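Local coordinates for protein ASCH domain (Vibrio cholerae TMA 21, PDB 3S9X) that is of unknown function but belongs to the ASCH family of PUA-like domains, whose members are thought to bind RNA, at residues 63-66 with 67-71; 108-111 with 112-116. All coordinates share one frame; numbering follows the deposited sequence.

Interaction 1 (63-66 with 67-71)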
ATOM      1  N   GLU A  63       0.782  -0.366 -13.131  1.00 11.88           N
ATOM      2  CA  GLU A  63      -0.420  -1.060 -13.635  1.00 12.60           C
ATOM      3  C   GLU A  63      -0.102  -2.364 -14.399  1.00 14.35           C
ATOM      4  O   GLU A  63      -0.901  -3.295 -14.391  1.00 14.38           O
ATOM      5  CB  GLU A  63      -1.191  -0.120 -14.525  1.00 13.19           C
ATOM      6  CG  GLU A  63      -2.594  -0.623 -14.782  1.00 15.96           C
ATOM      7  CD  GLU A  63      -2.750  -1.459 -15.981  1.00 25.83           C
ATOM      8  OE1 GLU A  63      -1.884  -1.448 -16.878  1.00 25.75           O
ATOM      9  OE2 GLU A  63      -3.777  -2.170 -15.999  1.00 28.93           O
ATOM     10  N   TYR A  64       1.095  -2.445 -14.949  1.00 12.79           N
ATOM     11  CA  TYR A  64       1.593  -3.587 -15.666  1.00 14.08           C
ATOM     12  C   TYR A  64       1.402  -4.861 -14.861  1.00 14.92           C
ATOM     13  O   TYR A  64       1.077  -5.935 -15.413  1.00 15.83           O
ATOM     14  CB  TYR A  64       3.073  -3.408 -15.965  1.00 14.00           C
ATOM     15  CG  TYR A  64       3.649  -4.430 -16.931  1.00 16.74           C
ATOM     16  CD1 TYR A  64       3.682  -4.172 -18.302  1.00 19.25           C
ATOM     17  CD2 TYR A  64       4.192  -5.598 -16.492  1.00 18.41           C
ATOM     18  CE1 TYR A  64       4.222  -5.049 -19.182  1.00 18.01           C
ATOM     19  CE2 TYR A  64       4.793  -6.487 -17.373  1.00 21.65           C
ATOM     20  CZ  TYR A  64       4.802  -6.186 -18.724  1.00 19.86           C
ATOM     21  OH  TYR A  64       5.352  -7.072 -19.629  1.00 25.23           O
ATOM     22  N   TRP A  65       1.539  -4.775 -13.531  1.00 15.09           N
ATOM     23  CA  TRP A  65       1.388  -5.974 -12.694  1.00 15.51           C
ATOM     24  C   TRP A  65       0.011  -6.589 -12.824  1.00 16.89           C
ATOM     25  O   TRP A  65      -0.215  -7.812 -12.643  1.00 18.86           O
ATOM     26  CB  TRP A  65       1.631  -5.655 -11.213  1.00 16.56           C
ATOM     27  CG  TRP A  65       3.065  -5.420 -10.897  1.00 17.34           C
ATOM     28  CD1 TRP A  65       3.631  -4.235 -10.625  1.00 18.19           C
ATOM     29  CD2 TRP A  65       4.120  -6.391 -10.860  1.00 17.88           C
ATOM     30  NE1 TRP A  65       4.959  -4.396 -10.350  1.00 18.82           N
ATOM     31  CE2 TRP A  65       5.272  -5.720 -10.453  1.00 19.02           C
ATOM     32  CE3 TRP A  65       4.177  -7.798 -11.005  1.00 19.93           C
ATOM     33  CZ2 TRP A  65       6.501  -6.357 -10.297  1.00 20.63           C
ATOM     34  CZ3 TRP A  65       5.407  -8.459 -10.807  1.00 22.66           C
ATOM     35  CH2 TRP A  65       6.558  -7.747 -10.461  1.00 21.80           C
ATOM     36  N   TYR A  66      -0.982  -5.751 -13.038  1.00 16.96           N
ATOM     37  CA  TYR A  66      -2.368  -6.205 -13.023  1.00 16.17           C
ATOM     38  C   TYR A  66      -2.769  -6.597 -14.427  1.00 18.00           C
ATOM     39  O   TYR A  66      -3.221  -7.708 -14.655  1.00 20.50           O
ATOM     40  CB  TYR A  66      -3.317  -5.170 -12.460  1.00 15.70           C
ATOM     41  CG  TYR A  66      -2.785  -4.625 -11.143  1.00 14.52           C
ATOM     42  CD1 TYR A  66      -2.914  -5.301  -9.938  1.00 15.98           C
ATOM     43  CD2 TYR A  66      -2.024  -3.454 -11.124  1.00 14.24           C
ATOM     44  CE1 TYR A  66      -2.303  -4.830  -8.782  1.00 16.87           C
ATOM     45  CE2 TYR A  66      -1.374  -2.998  -9.962  1.00 12.42           C
ATOM     46  CZ  TYR A  66      -1.561  -3.665  -8.794  1.00 12.90           C
ATOM     47  OH  TYR A  66      -0.968  -3.240  -7.623  1.00 15.29           O
ATOM     48  N   SER A  67      -2.554  -5.709 -15.390  1.00 17.94           N
ATOM     49  CA  SER A  67      -2.928  -5.981 -16.759  1.00 20.08           C
ATOM     50  C   SER A  67      -2.072  -7.027 -17.473  1.00 20.82           C
ATOM     51  O   SER A  67      -2.645  -7.810 -18.292  1.00 23.10           O
ATOM     52  CB  SER A  67      -2.961  -4.700 -17.567  1.00 22.23           C
ATOM     53  OG  SER A  67      -1.694  -4.126 -17.673  1.00 22.81           O
ATOM     54  N   GLN A  68      -0.797  -7.140 -17.157  1.00 20.97           N
ATOM     55  CA  GLN A  68       0.035  -8.053 -17.902  1.00 22.20           C
ATOM     56  C   GLN A  68       0.472  -9.222 -17.096  1.00 23.31           C
ATOM     57  O   GLN A  68       0.626 -10.337 -17.638  1.00 26.11           O
ATOM     58  CB  GLN A  68       1.225  -7.311 -18.492  1.00 22.96           C
ATOM     59  CG  GLN A  68       0.800  -6.082 -19.303  1.00 26.21           C
ATOM     60  CD  GLN A  68      -0.120  -6.334 -20.496  1.00 33.00           C
ATOM     61  OE1 GLN A  68       0.148  -7.175 -21.341  1.00 34.71           O
ATOM     62  NE2 GLN A  68      -1.198  -5.538 -20.581  1.00 36.04           N
ATOM     63  N   LYS A  69       0.588  -9.065 -15.776  1.00 22.70           N
ATOM     64  CA  LYS A  69       1.054 -10.148 -14.970  1.00 22.25           C
ATOM     65  C   LYS A  69      -0.068 -10.838 -14.207  1.00 22.87           C
ATOM     66  O   LYS A  69       0.206 -11.789 -13.471  1.00 25.79           O
ATOM     67  CB  LYS A  69       2.119  -9.741 -13.983  1.00 22.67           C
ATOM     68  CG  LYS A  69       3.389  -9.099 -14.547  1.00 26.76           C
ATOM     69  CD  LYS A  69       3.929  -9.840 -15.791  1.00 33.01           C
ATOM     70  CE  LYS A  69       4.377 -11.203 -15.446  1.00 36.01           C
ATOM     71  NZ  LYS A  69       5.645 -11.216 -14.633  1.00 42.57           N
ATOM     72  N   GLY A  70      -1.278 -10.315 -14.344  1.00 21.74           N
ATOM     73  CA  GLY A  70      -2.461 -10.941 -13.796  1.00 22.68           C
ATOM     74  C   GLY A  70      -2.688 -10.810 -12.302  1.00 22.31           C
ATOM     75  O   GLY A  70      -3.497 -11.529 -11.747  1.00 24.25           O
ATOM     76  N   GLU A  71      -1.974  -9.907 -11.644  1.00 20.76           N
ATOM     77  CA  GLU A  71      -2.211  -9.632 -10.248  1.00 21.10           C
ATOM     78  C   GLU A  71      -3.595  -9.050 -10.053  1.00 19.50           C
ATOM     79  O   GLU A  71      -4.105  -8.360 -10.917  1.00 18.96           O
ATOM     80  CB  GLU A  71      -1.152  -8.744  -9.685  1.00 21.42           C
ATOM     81  CG  GLU A  71       0.220  -9.407  -9.595  1.00 26.99           C
ATOM     82  CD  GLU A  71       1.199  -8.665  -8.635  1.00 33.07           C
ATOM     83  OE1 GLU A  71       2.395  -9.098  -8.628  1.00 39.95           O
ATOM     84  OE2 GLU A  71       0.771  -7.696  -7.904  1.00 37.64           O
TER
HETATM   85  O   HOH W   1      -5.827  -7.794 -12.811  1.00 35.01           O
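Glu71 folds back against Trp65 and Tyr66, the three residues that bury the largest areas in the turn at the end of a short helix. Its CG is swung away from the carbonyl carbon (chi1 -68°) and the chain runs on extended, which lays it alongside the Trp65 side chain and pointing the same way. OE1 comes to 3.2 Å from Trp65 CE3, and the carboxylate and indole planes are 33° apart. The backbone secures the pairing: Glu71 N donates to Trp65 O over 2.9 Å, a fairly straight bond (155°) reaching six residues back.

Tyr66 meets the backbone of Glu71 instead. Glu71 O approaches the ring edge close to its plane, 3.4 Å from Tyr66 CD1, and a water donates to both Tyr66 O and Glu71 O, bridging the two carbonyls. Gly70, the first residue after the helix to leave helical angles, has a positive phi, a conformation that favours glycine; its own N gives Tyr66 O a weak bond.

Earlier in the turn, Gln68 CB sits over the centre of the Tyr64 ring, 3.7 Å from the centroid, a CH-pi contact. Ser67 OG donates to Glu63 OE1 over 2.8 Å, arriving from above the carboxylate plane.

The turn lies at the surface, where strand 58-62 passes into helix 64-67 and the loop that leads on to strand 79-83. Trp65 NE1 is hydrogen-bonded to Glu135 of helix 121-139, while Tyr66 OH bonds to Ser61 and its ring rests on Val150 of strand 148-158.

Interaction 2 (108-111 with 112-116)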
ATOM      1  N   GLU A 108       1.477  17.076  -7.425  1.00 12.46           N
ATOM      2  CA  GLU A 108       2.067  17.452  -6.144  1.00 12.41           C
ATOM      3  C   GLU A 108       1.194  16.968  -5.001  1.00 11.98           C
ATOM      4  O   GLU A 108       1.693  16.521  -3.985  1.00 11.36           O
ATOM      5  CB  GLU A 108       2.267  18.974  -6.116  1.00 15.49           C
ATOM      6  CG  GLU A 108       3.368  19.503  -7.058  1.00 17.62           C
ATOM      7  CD  GLU A 108       3.686  20.920  -6.743  1.00 26.48           C
ATOM      8  OE1 GLU A 108       2.718  21.671  -6.704  1.00 34.26           O
ATOM      9  OE2 GLU A 108       4.850  21.223  -6.413  1.00 35.71           O
ATOM     10  N   ASP A 109      -0.124  17.090  -5.144  1.00 11.77           N
ATOM     11  CA  ASP A 109      -0.991  16.676  -4.075  1.00 13.14           C
ATOM     12  C   ASP A 109      -0.893  15.157  -3.811  1.00 11.95           C
ATOM     13  O   ASP A 109      -0.954  14.704  -2.687  1.00 11.96           O
ATOM     14  CB  ASP A 109      -2.457  17.027  -4.364  1.00 14.82           C
ATOM     15  CG  ASP A 109      -2.754  18.519  -4.176  1.00 17.88           C
ATOM     16  OD1 ASP A 109      -1.870  19.298  -3.675  1.00 18.97           O
ATOM     17  OD2 ASP A 109      -3.845  18.928  -4.586  1.00 25.69           O
ATOM     18  N   PHE A 110      -0.770  14.328  -4.856  1.00 10.27           N
ATOM     19  CA  PHE A 110      -0.631  12.903  -4.641  1.00 10.60           C
ATOM     20  C   PHE A 110       0.682  12.563  -3.934  1.00 10.36           C
ATOM     21  O   PHE A 110       0.745  11.790  -3.012  1.00 10.57           O
ATOM     22  CB  PHE A 110      -0.781  12.117  -5.951  1.00 10.30           C
ATOM     23  CG  PHE A 110      -0.789  10.646  -5.699  1.00 12.16           C
ATOM     24  CD1 PHE A 110      -1.984  10.016  -5.257  1.00 12.48           C
ATOM     25  CD2 PHE A 110       0.333   9.866  -5.868  1.00 10.32           C
ATOM     26  CE1 PHE A 110      -1.972   8.707  -4.957  1.00 12.77           C
ATOM     27  CE2 PHE A 110       0.313   8.557  -5.523  1.00 11.10           C
ATOM     28  CZ  PHE A 110      -0.857   7.949  -5.109  1.00 11.55           C
ATOM     29  N   ALA A 111       1.776  13.197  -4.375  1.00 10.30           N
ATOM     30  CA  ALA A 111       3.069  13.022  -3.754  1.00 10.44           C
ATOM     31  C   ALA A 111       2.945  13.391  -2.259  1.00 10.36           C
ATOM     32  O   ALA A 111       3.476  12.680  -1.403  1.00  9.86           O
ATOM     33  CB  ALA A 111       4.108  13.860  -4.407  1.00 11.44           C
ATOM     34  N   ALA A 112       2.247  14.490  -1.958  1.00 10.45           N
ATOM     35  CA  ALA A 112       2.094  14.879  -0.534  1.00 11.89           C
ATOM     36  C   ALA A 112       1.292  13.850   0.269  1.00 10.86           C
ATOM     37  O   ALA A 112       1.598  13.551   1.389  1.00 10.94           O
ATOM     38  CB  ALA A 112       1.488  16.329  -0.421  1.00 13.76           C
ATOM     39  N   SER A 113       0.240  13.256  -0.344  1.00  9.55           N
ATOM     40  CA  SER A 113      -0.561  12.194   0.271  1.00 10.44           C
ATOM     41  C   SER A 113       0.264  10.971   0.535  1.00  9.42           C
ATOM     42  O   SER A 113       0.050  10.247   1.529  1.00  9.71           O
ATOM     43  CB  SER A 113      -1.750  11.808  -0.614  1.00 11.25           C
ATOM     44  OG  SER A 113      -2.615  12.909  -0.631  1.00 14.54           O
ATOM     45  N   GLU A 114       1.202  10.648  -0.367  1.00  9.06           N
ATOM     46  CA  GLU A 114       2.108   9.529  -0.117  1.00  8.93           C
ATOM     47  C   GLU A 114       3.013   9.816   1.084  1.00  9.08           C
ATOM     48  O   GLU A 114       3.469   8.883   1.740  1.00 10.59           O
ATOM     49  CB  GLU A 114       2.928   9.157  -1.320  1.00  9.57           C
ATOM     50  CG  GLU A 114       2.168   8.443  -2.455  1.00 10.63           C
ATOM     51  CD  GLU A 114       2.904   7.228  -2.995  1.00 10.89           C
ATOM     52  OE1 GLU A 114       3.061   7.119  -4.214  1.00 12.95           O
ATOM     53  OE2 GLU A 114       3.366   6.400  -2.138  1.00 11.61           O
ATOM     54  N   GLY A 115       3.294  11.082   1.362  1.00  9.36           N
ATOM     55  CA  GLY A 115       3.822  11.551   2.643  1.00  9.75           C
ATOM     56  C   GLY A 115       5.240  11.253   3.007  1.00  9.78           C
ATOM     57  O   GLY A 115       5.633  11.403   4.165  1.00 11.00           O
ATOM     58  N   GLU A 116       6.053  10.816   2.032  1.00  8.61           N
ATOM     59  CA  GLU A 116       7.469  10.445   2.279  1.00  9.77           C
ATOM     60  C   GLU A 116       8.448  11.603   2.042  1.00  9.18           C
ATOM     61  O   GLU A 116       8.157  12.591   1.320  1.00 10.30           O
ATOM     62  CB  GLU A 116       7.833   9.216   1.447  1.00  9.79           C
ATOM     63  CG  GLU A 116       7.062   7.947   1.835  1.00  9.29           C
ATOM     64  CD  GLU A 116       7.385   6.811   0.899  1.00 11.18           C
ATOM     65  OE1 GLU A 116       8.516   6.309   1.006  1.00 15.71           O
ATOM     66  OE2 GLU A 116       6.480   6.389   0.139  1.00 13.58           O
TER
HETATM   67  O   HOH W   2       5.688  11.094  -1.018  1.00 10.36           O
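Phe110 and Glu114, one helical turn apart, make the main side-chain contact. Glu114 CG lies 3.6 Å from Phe110 CE2, and OE1 approaches the same carbon at 3.4 Å, with the carboxylate and ring planes 68° apart. The bend at chi2 (-134°) brings OE1 obliquely to the ring, with CG packed against the same CE2.

The backbone sets this spacing: Glu114 N donates to Phe110 O over 2.9 Å. One residue on, Gly115 N reaches Ala111 O at 3.2 Å, and then positive phi at the glycine turns the chain out of the helix. Ala111 O has a second donor, a water 2.7 Å away, which in turn accepts from Glu116 N, so the last turn is extended by a solvent bridge.

Further out, the buried Glu114 carboxylate is held at both oxygens, OE2 by a salt bridge to Lys56 and OE1 by Trp124 NE1. Lys56 also pairs with Glu116, and its charge would be expected to favour ionised carboxylates here. The Phe110 ring meets His153 steeply inclined. The C-terminal end of helix 108-114, closed at a glycine with positive phi, packs against strand 58-62 and helix 121-139 of the PUA-like domain.

Overall arrangement
Interactions 1 and 2 solve the same problem, ending a short helix at a glycine with positive phi, in different surroundings. Both ends have direct backbone bonds and a bridging water. In 63-71 the water donates to two carbonyls, whereas in 108-116 it links a carbonyl to the N-H of Glu116, beside a partly buried charge cluster. Their centres are 24 Å apart and their nearest atoms about 11 Å, so they do not touch. Three elements are shared: helix 121-139, met near its start by interaction 2 (Trp124) and near its end by interaction 1 (Glu135, Leu139); strand 58-62, from Ala58 to Ser61; and strand 148-158, through Val150 and His153. With no established active site, neither can be tied to a function.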